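Local structure of periplasmic branched-chain amino acid-binding protein (3I09) at residues T208-A211 with I212-A215; T356-G359 with E360-F363. The protein probably captures a small carboxylate or branched-chain amino acid in the periplasm for uptake by an ABC transporter, and here holds acetoacetic acid. All coordinates share one frame; numbering follows the deposited sequence.

Interaction 1: residues T208-A211 with I212-A215; sequences TVNA and IKAA
V209 and K213 lie side by side one turn apart on helix 205-217, as do T208 and I212, and the backbone between them is tied by a continuous run of i to i+4 hydrogen bonds. I212 N donates to T208 O at 3.0 Å, and K213, A214 and A215 repeat the step onto V209, N210 and A211. The link from A215 N to A211 O is the shortest at 2.8 Å. The result is a regular alpha-helix.

Van der Waals contacts run along two flanks. On one, T208 CG2 meets I212 CD1 at 3.8 Å, both side chains pointing the same way. CG1 of I212 stands beside its own backbone N (chi1 -70°), which brings it within 3.2 Å of T208 O. On the other flank the aliphatic stem of K213 runs extended past V209. Its CE reaches V209 CG1 at 3.7 Å, while its CG passes 3.4 Å from V209 O. Apart from both flanks, the small CB of A214 sits 3.4 Å from N210 O, and A214 touches L188 of helix 185-193.

The polar end of T208 looks elsewhere: with CG2 anti to the backbone N, OG1 turns back beside that N and hydrogen-bonds N203 OD1, just before the helix begins. Around the helix, L239 covers V209, I212 and K213, M231 touches T208 and I212, and L226 of strand 225-228 packs on I212 and A215. This is the helix of a beta-alpha-beta unit in the type I periplasmic binding fold. Its chemistry implies a division of labour: backbone bonds satisfy the peptide groups, the buried T208/I212 flank is mostly aliphatic with its one hydroxyl, T208 OG1, satisfied by N203 OD1, and K213, exposed overall, lends methylenes to the packing while its extended chain leads NZ beyond V209 CG1.

Interaction 2: residues T356-G359 with E360-F363; sequences TIPG and EQAF
I357 and A362 meet where the end of strand 351-357 turns into the short helix 359-362: I357 CG2 lies 3.9 Å from A362 CB. CG1 of I357 stands beside the backbone N (chi1 -54°), which leaves CG2 anti to it and brings that methyl up to A362. P358 occupies the N-cap position, and its carbonyl accepts a hydrogen bond from Q361 N at 2.8 Å; A362 N donates to G359 O at 3.1 Å. Both donors stand well above the carbonyl planes, by 51° and 65°, the geometry of a tight, short turn with i to i+3 bonding. G359 O also lies at the edge of the F363 ring, near its plane, 3.5 Å from CD2.

The outer side, built of P358, E360 and Q361, is exposed to solvent. There the Q361 amide crosses the P358 ring at an angle, with NE2 3.6 Å from P358 CG and OE1 3.6 Å from P358 CD; the fit is close, but it is a van der Waals cover over the pyrrolidine, with no polar bond between the two side chains. E360 folds at chi2 and hydrogen-bonds Y322 OH through OE2.

Neighbours fix the turn to the sheet beside it. I357 pairs with M333 of strand 329-338, G359 N bonds D332 OD1, and A362 packs on M333. F363 rests on I330 of the same strand, and its O accepts a hydrogen bond from K129 NZ of helix 124-137.

Overall arrangement
The two contacts share no element and do not touch: their centres are 29 Å apart, their nearest atoms about 18 Å. Interaction 1 lies within one regular helix of a parallel alpha/beta layer, is largely buried, and relies on repeated i to i+4 backbone bonds flanked by mainly aliphatic contacts. Interaction 2 is a strand-to-helix junction at the end of an antiparallel strand and only partly buried; it uses two i to i+3 bonds, and its exposed outer face carries polar side chains. The side chain of T208 is about 8 Å, and that of F363 about 13 Å, from the bound acetoacetic acid.

Interaction 1: residues T208-A211 with I212-A215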
loop_
_atom_site.group_PDB
_atom_site.type_symbol
_atom_site.label_atom_id
_atom_site.label_comp_id
_atom_site.label_asym_id
_atom_site.label_seq_id
_atom_site.Cartn_x
_atom_site.Cartn_y
_atom_site.Cartn_z
ATOM N N THR A 208 -11.843 4.278 5.991
ATOM C CA THR A 208 -12.248 5.022 4.828
ATOM C C THR A 208 -13.718 4.688 4.484
ATOM O O THR A 208 -14.520 5.580 4.183
ATOM C CB THR A 208 -11.336 4.714 3.633
ATOM O OG1 THR A 208 -9.981 5.018 3.990
ATOM C CG2 THR A 208 -11.722 5.538 2.399
ATOM N N VAL A 209 -14.048 3.415 4.536
ATOM C CA VAL A 209 -15.397 2.976 4.216
ATOM C C VAL A 209 -16.392 3.573 5.177
ATOM O O VAL A 209 -17.398 4.191 4.758
ATOM C CB VAL A 209 -15.482 1.436 4.172
ATOM C CG1 VAL A 209 -16.955 0.941 4.203
ATOM C CG2 VAL A 209 -14.734 0.923 2.916
ATOM N N ASN A 210 -16.110 3.423 6.466
ATOM C CA ASN A 210 -17.027 3.918 7.502
ATOM C C ASN A 210 -17.142 5.435 7.502
ATOM O O ASN A 210 -18.244 5.956 7.715
ATOM C CB ASN A 210 -16.648 3.381 8.879
ATOM C CG ASN A 210 -16.964 1.897 9.021
ATOM O OD1 ASN A 210 -17.920 1.384 8.381
ATOM N ND2 ASN A 210 -16.208 1.205 9.862
ATOM N N ALA A 211 -16.043 6.144 7.215
ATOM C CA ALA A 211 -16.065 7.608 7.172
ATOM C C ALA A 211 -16.883 8.111 5.998
ATOM O O ALA A 211 -17.581 9.106 6.117
ATOM C CB ALA A 211 -14.632 8.187 7.097
ATOM N N ILE A 212 -16.773 7.450 4.853
ATOM C CA ILE A 212 -17.513 7.860 3.667
ATOM C C ILE A 212 -19.004 7.611 3.891
ATOM O O ILE A 212 -19.844 8.471 3.546
ATOM C CB ILE A 212 -17.001 7.167 2.403
ATOM C CG1 ILE A 212 -15.612 7.712 2.072
ATOM C CG2 ILE A 212 -17.951 7.423 1.189
ATOM C CD1 ILE A 212 -14.932 6.990 0.965
ATOM N N LYS A 213 -19.330 6.460 4.478
ATOM C CA LYS A 213 -20.720 6.135 4.793
ATOM C C LYS A 213 -21.324 7.192 5.692
ATOM O O LYS A 213 -22.410 7.723 5.398
ATOM C CB LYS A 213 -20.829 4.795 5.498
ATOM C CG LYS A 213 -20.791 3.621 4.564
ATOM C CD LYS A 213 -20.830 2.311 5.353
ATOM C CE LYS A 213 -20.680 1.095 4.440
ATOM N NZ LYS A 213 -20.895 -0.217 5.170
ATOM N N ALA A 214 -20.608 7.473 6.782
ATOM C CA ALA A 214 -20.991 8.521 7.747
ATOM C C ALA A 214 -21.091 9.902 7.122
ATOM O O ALA A 214 -22.030 10.624 7.411
ATOM C CB ALA A 214 -20.025 8.541 8.929
ATOM N N ALA A 215 -20.136 10.291 6.280
ATOM C CA ALA A 215 -20.201 11.597 5.613
ATOM C C ALA A 215 -21.447 11.747 4.710
ATOM O O ALA A 215 -22.091 12.790 4.709
ATOM C CB ALA A 215 -18.946 11.852 4.812
#

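Interaction 2: residues T356-G359 with E360-F363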
loop_
_atom_site.group_PDB
_atom_site.type_symbol
_atom_site.label_atom_id
_atom_site.label_comp_id
_atom_site.label_asym_id
_atom_site.label_seq_id
_atom_site.Cartn_x
_atom_site.Cartn_y
_atom_site.Cartn_z
ATOM N N THR A 356 -1.706 8.347 -16.294
ATOM C CA THR A 356 -0.592 7.543 -15.797
ATOM C C THR A 356 0.449 8.494 -15.221
ATOM O O THR A 356 0.851 9.448 -15.896
ATOM C CB THR A 356 0.005 6.701 -16.918
ATOM O OG1 THR A 356 -0.985 5.788 -17.386
ATOM C CG2 THR A 356 1.230 5.922 -16.448
ATOM N N ILE A 357 0.901 8.249 -13.991
ATOM C CA ILE A 357 1.921 9.080 -13.353
ATOM C C ILE A 357 3.237 8.359 -13.489
ATOM O O ILE A 357 3.393 7.267 -12.907
ATOM C CB ILE A 357 1.645 9.320 -11.858
ATOM C CG1 ILE A 357 0.227 9.885 -11.649
ATOM C CG2 ILE A 357 2.676 10.307 -11.261
ATOM C CD1 ILE A 357 -0.289 9.653 -10.247
ATOM N N PRO A 358 4.193 8.933 -14.241
ATOM C CA PRO A 358 5.430 8.168 -14.406
ATOM C C PRO A 358 6.123 7.903 -13.074
ATOM O O PRO A 358 6.137 8.761 -12.184
ATOM C CB PRO A 358 6.313 9.076 -15.300
ATOM C CG PRO A 358 5.366 10.005 -15.984
ATOM C CD PRO A 358 4.224 10.208 -14.991
ATOM N N GLY A 359 6.693 6.711 -12.962
ATOM C CA GLY A 359 7.347 6.270 -11.762
ATOM C C GLY A 359 8.347 7.260 -11.220
ATOM O O GLY A 359 8.304 7.595 -10.051
ATOM N N GLU A 360 9.207 7.758 -12.087
ATOM C CA GLU A 360 10.215 8.742 -11.669
ATOM C C GLU A 360 9.588 10.023 -11.080
ATOM O O GLU A 360 10.226 10.724 -10.261
ATOM C CB GLU A 360 11.123 9.111 -12.849
ATOM C CG GLU A 360 11.821 7.928 -13.562
ATOM C CD GLU A 360 12.822 7.179 -12.681
ATOM O OE1 GLU A 360 13.167 7.691 -11.586
ATOM O OE2 GLU A 360 13.245 6.062 -13.099
ATOM N N GLN A 361 8.342 10.316 -11.453
ATOM C CA GLN A 361 7.651 11.479 -10.938
ATOM C C GLN A 361 6.746 11.209 -9.755
ATOM O O GLN A 361 6.366 12.145 -9.071
ATOM C CB GLN A 361 6.847 12.141 -12.075
ATOM C CG GLN A 361 7.745 12.455 -13.268
ATOM C CD GLN A 361 6.986 12.874 -14.502
ATOM O OE1 GLN A 361 5.843 13.343 -14.429
ATOM N NE2 GLN A 361 7.632 12.727 -15.660
ATOM N N ALA A 362 6.436 9.944 -9.472
ATOM C CA ALA A 362 5.413 9.608 -8.488
ATOM C C ALA A 362 5.906 9.619 -7.040
ATOM O O ALA A 362 5.142 9.885 -6.099
ATOM C CB ALA A 362 4.842 8.231 -8.830
ATOM N N PHE A 363 7.191 9.337 -6.858
ATOM C CA PHE A 363 7.758 9.123 -5.537
ATOM C C PHE A 363 8.684 10.267 -5.096
ATOM O O PHE A 363 8.934 11.222 -5.850
ATOM C CB PHE A 363 8.493 7.769 -5.536
ATOM C CG PHE A 363 7.566 6.589 -5.742
ATOM C CD1 PHE A 363 6.875 6.067 -4.685
ATOM C CD2 PHE A 363 7.366 6.044 -7.013
ATOM C CE1 PHE A 363 5.981 5.007 -4.852
ATOM C CE2 PHE A 363 6.480 4.986 -7.200
ATOM C CZ PHE A 363 5.807 4.450 -6.143
#